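PDB 3O1I: periplasmic protein TorT from Vibrio parahaemolyticus, which probably binds a small ligand in the periplasm and probably takes part in sensing trimethylamine N-oxide for the Tor respiratory system. Local coordinates for residues C9-H14 / R39-G44. Residues are numbered along the deposited sequence; the frame is centred on the assembly and turned at random.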
ATOM      1  N   CYS D   9       1.137 -22.184 -27.122  1.00 86.01           N
ATOM      2  CA  CYS D   9       1.351 -21.199 -26.065  1.00 84.01           C
ATOM      3  C   CYS D   9       0.483 -19.947 -26.257  1.00 81.66           C
ATOM      4  O   CYS D   9       0.742 -19.134 -27.154  1.00 80.95           O
ATOM      5  CB  CYS D   9       2.835 -20.828 -26.089  1.00 85.95           C
ATOM      6  SG  CYS D   9       3.651 -20.275 -24.557  1.00 88.06           S
ATOM      7  N   ALA D  10      -0.539 -19.790 -25.412  1.00 78.52           N
ATOM      8  CA  ALA D  10      -1.446 -18.635 -25.490  1.00 74.89           C
ATOM      9  C   ALA D  10      -0.963 -17.455 -24.639  1.00 71.95           C
ATOM     10  O   ALA D  10      -0.781 -17.568 -23.424  1.00 71.12           O
ATOM     11  CB  ALA D  10      -2.859 -19.045 -25.070  1.00 73.55           C
ATOM     12  N   ILE D  11      -0.772 -16.317 -25.298  1.00 69.04           N
ATOM     13  CA  ILE D  11      -0.287 -15.108 -24.646  1.00 65.71           C
ATOM     14  C   ILE D  11      -1.316 -13.981 -24.587  1.00 63.54           C
ATOM     15  O   ILE D  11      -1.468 -13.210 -25.542  1.00 62.68           O
ATOM     16  CB  ILE D  11       1.002 -14.591 -25.361  1.00 65.49           C
ATOM     17  CG1 ILE D  11       2.064 -15.689 -25.340  1.00 64.52           C
ATOM     18  CG2 ILE D  11       1.539 -13.334 -24.682  1.00 64.91           C
ATOM     19  CD1 ILE D  11       2.224 -16.352 -23.983  1.00 63.20           C
ATOM     20  N   TYR D  12      -2.010 -13.882 -23.456  1.00 60.91           N
ATOM     21  CA  TYR D  12      -3.015 -12.837 -23.263  1.00 58.44           C
ATOM     22  C   TYR D  12      -2.365 -11.507 -22.895  1.00 58.78           C
ATOM     23  O   TYR D  12      -1.161 -11.432 -22.660  1.00 60.04           O
ATOM     24  CB  TYR D  12      -3.948 -13.191 -22.122  1.00 54.36           C
ATOM     25  CG  TYR D  12      -4.561 -14.564 -22.162  1.00 52.88           C
ATOM     26  CD1 TYR D  12      -4.548 -15.339 -23.326  1.00 51.27           C
ATOM     27  CD2 TYR D  12      -5.234 -15.060 -21.044  1.00 51.58           C
ATOM     28  CE1 TYR D  12      -5.205 -16.575 -23.371  1.00 49.08           C
ATOM     29  CE2 TYR D  12      -5.884 -16.282 -21.079  1.00 50.52           C
ATOM     30  CZ  TYR D  12      -5.871 -17.029 -22.245  1.00 48.81           C
ATOM     31  OH  TYR D  12      -6.564 -18.205 -22.265  1.00 46.29           O
ATOM     32  N   PRO D  13      -3.156 -10.428 -22.864  1.00 59.04           N
ATOM     33  CA  PRO D  13      -2.598  -9.121 -22.498  1.00 57.16           C
ATOM     34  C   PRO D  13      -2.775  -8.970 -20.977  1.00 54.52           C
ATOM     35  O   PRO D  13      -2.150  -8.124 -20.342  1.00 54.01           O
ATOM     36  CB  PRO D  13      -3.452  -8.152 -23.301  1.00 58.32           C
ATOM     37  CG  PRO D  13      -4.792  -8.820 -23.283  1.00 59.87           C
ATOM     38  CD  PRO D  13      -4.470 -10.280 -23.519  1.00 58.60           C
ATOM     39  N   HIS D  14      -3.641  -9.824 -20.427  1.00 52.34           N
ATOM     40  CA  HIS D  14      -3.956  -9.896 -18.998  1.00 51.17           C
ATOM     41  C   HIS D  14      -5.051 -10.936 -18.768  1.00 50.88           C
ATOM     42  O   HIS D  14      -5.474 -11.616 -19.685  1.00 52.25           O
ATOM     43  CB  HIS D  14      -4.478  -8.563 -18.474  1.00 48.98           C
ATOM     44  CG  HIS D  14      -5.836  -8.211 -18.991  1.00 46.80           C
ATOM     45  ND1 HIS D  14      -6.033  -7.315 -20.022  1.00 46.13           N
ATOM     46  CD2 HIS D  14      -7.063  -8.669 -18.645  1.00 44.01           C
ATOM     47  CE1 HIS D  14      -7.325  -7.236 -20.290  1.00 44.23           C
ATOM     48  NE2 HIS D  14      -7.969  -8.048 -19.470  1.00 45.16           N
ATOM     49  N   ARG D  39      -0.387 -23.913 -22.751  1.00 92.15           N
ATOM     50  CA  ARG D  39       0.035 -23.233 -21.539  1.00 89.71           C
ATOM     51  C   ARG D  39      -0.322 -21.777 -21.746  1.00 86.42           C
ATOM     52  O   ARG D  39      -0.197 -21.244 -22.850  1.00 84.92           O
ATOM     53  CB  ARG D  39       1.543 -23.384 -21.324  1.00 91.75           C
ATOM     54  CG  ARG D  39       2.033 -22.982 -19.928  1.00 93.34           C
ATOM     55  CD  ARG D  39       3.381 -23.641 -19.637  1.00 94.75           C
ATOM     56  NE  ARG D  39       3.894 -23.384 -18.293  1.00 94.37           N
ATOM     57  CZ  ARG D  39       4.952 -24.004 -17.774  1.00 94.65           C
ATOM     58  NH1 ARG D  39       5.605 -24.918 -18.482  1.00 94.09           N
ATOM     59  NH2 ARG D  39       5.363 -23.714 -16.547  1.00 94.52           N
ATOM     60  N   VAL D  40      -0.768 -21.140 -20.674  1.00 83.24           N
ATOM     61  CA  VAL D  40      -1.178 -19.748 -20.732  1.00 79.16           C
ATOM     62  C   VAL D  40      -0.317 -18.777 -19.922  1.00 75.40           C
ATOM     63  O   VAL D  40      -0.084 -18.977 -18.728  1.00 75.36           O
ATOM     64  CB  VAL D  40      -2.641 -19.628 -20.279  1.00 79.96           C
ATOM     65  CG1 VAL D  40      -3.562 -20.015 -21.418  1.00 78.89           C
ATOM     66  CG2 VAL D  40      -2.884 -20.548 -19.077  1.00 79.41           C
ATOM     67  N   LEU D  41       0.154 -17.727 -20.589  1.00 70.66           N
ATOM     68  CA  LEU D  41       0.969 -16.696 -19.949  1.00 66.06           C
ATOM     69  C   LEU D  41       0.297 -15.348 -20.176  1.00 63.52           C
ATOM     70  O   LEU D  41       0.154 -14.906 -21.322  1.00 62.74           O
ATOM     71  CB  LEU D  41       2.378 -16.637 -20.549  1.00 64.00           C
ATOM     72  CG  LEU D  41       3.238 -17.897 -20.606  1.00 62.95           C
ATOM     73  CD1 LEU D  41       4.650 -17.468 -21.013  1.00 61.84           C
ATOM     74  CD2 LEU D  41       3.247 -18.630 -19.259  1.00 60.19           C
ATOM     75  N   GLU D  42      -0.103 -14.691 -19.092  1.00 59.93           N
ATOM     76  CA  GLU D  42      -0.764 -13.401 -19.206  1.00 55.68           C
ATOM     77  C   GLU D  42       0.183 -12.285 -18.794  1.00 51.98           C
ATOM     78  O   GLU D  42       0.792 -12.335 -17.723  1.00 52.90           O
ATOM     79  CB  GLU D  42      -2.042 -13.396 -18.356  1.00 56.61           C
ATOM     80  CG  GLU D  42      -1.819 -13.467 -16.861  1.00 59.52           C
ATOM     81  CD  GLU D  42      -1.901 -12.105 -16.205  1.00 62.72           C
ATOM     82  OE1 GLU D  42      -1.636 -12.022 -14.987  1.00 65.78           O
ATOM     83  OE2 GLU D  42      -2.240 -11.117 -16.903  1.00 62.86           O
ATOM     84  N   ALA D  43       0.300 -11.281 -19.656  1.00 47.22           N
ATOM     85  CA  ALA D  43       1.186 -10.144 -19.439  1.00 45.57           C
ATOM     86  C   ALA D  43       0.875  -9.285 -18.215  1.00 46.22           C
ATOM     87  O   ALA D  43       1.587  -8.304 -17.938  1.00 46.61           O
ATOM     88  CB  ALA D  43       1.194  -9.269 -20.675  1.00 46.02           C
ATOM     89  N   GLY D  44      -0.183  -9.640 -17.492  1.00 44.89           N
ATOM     90  CA  GLY D  44      -0.562  -8.883 -16.314  1.00 42.87           C
ATOM     91  C   GLY D  44      -1.076  -7.474 -16.567  1.00 43.46           C
ATOM     92  O   GLY D  44      -1.431  -6.782 -15.618  1.00 45.78           O
TER
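A10 exchanges two backbone hydrogen bonds with the strand beside it. Its N donates to R39 O at 3.0 Å, and its O accepts from L41 N at 3.0 Å. The second bond is nearly straight, with an N-H...O angle of 170°. Further on the pairing slackens: Y12 N to L41 O and A43 N to Y12 O, the latter at 3.3 Å, are both weak. C-H...O contacts run beside these bonds, among them V40 CA to A10 O. The two strands are parallel, with local axes 21° apart.

Apolar side chains meet on both faces of the sheet. On one face, V40 CG1 lies 3.8 Å from A10 CB and 3.6 Å from Y12 OH. It sits beside its own backbone N, anti to the carbonyl carbon (chi1 -80°), and meets the hydroxyl end of the tyrosine ring obliquely. The polar need of that hydroxyl is met by N24, while M27 of helix 18-32 packs on A10 and Y12. On the other face, I11 and L41 lie side by side, pointing the same way. The I11 contact is made through CD1, which reaches L41 CB at 3.4 Å. Helix 49-62 lies over this face, and its C59 forms a disulfide with C9.

At P13 and A43, A43 CB packs against P13 O at 3.6 Å. The H14 ring is held by neighbours outside the pair, meeting W20 edge-to-face.

The contact joins the two strands of a right-handed beta-alpha-beta unit, with helix 18-32 as the crossover, in the Rossmann-like first lobe of a periplasmic binding protein. Its chemistry implies strands paired first by regular main-chain bonds around A10. The C9-C59 disulfide ties strand 7-12 to the helix that follows strand 37-42, and the bonds between the strands weaken from Y12 on.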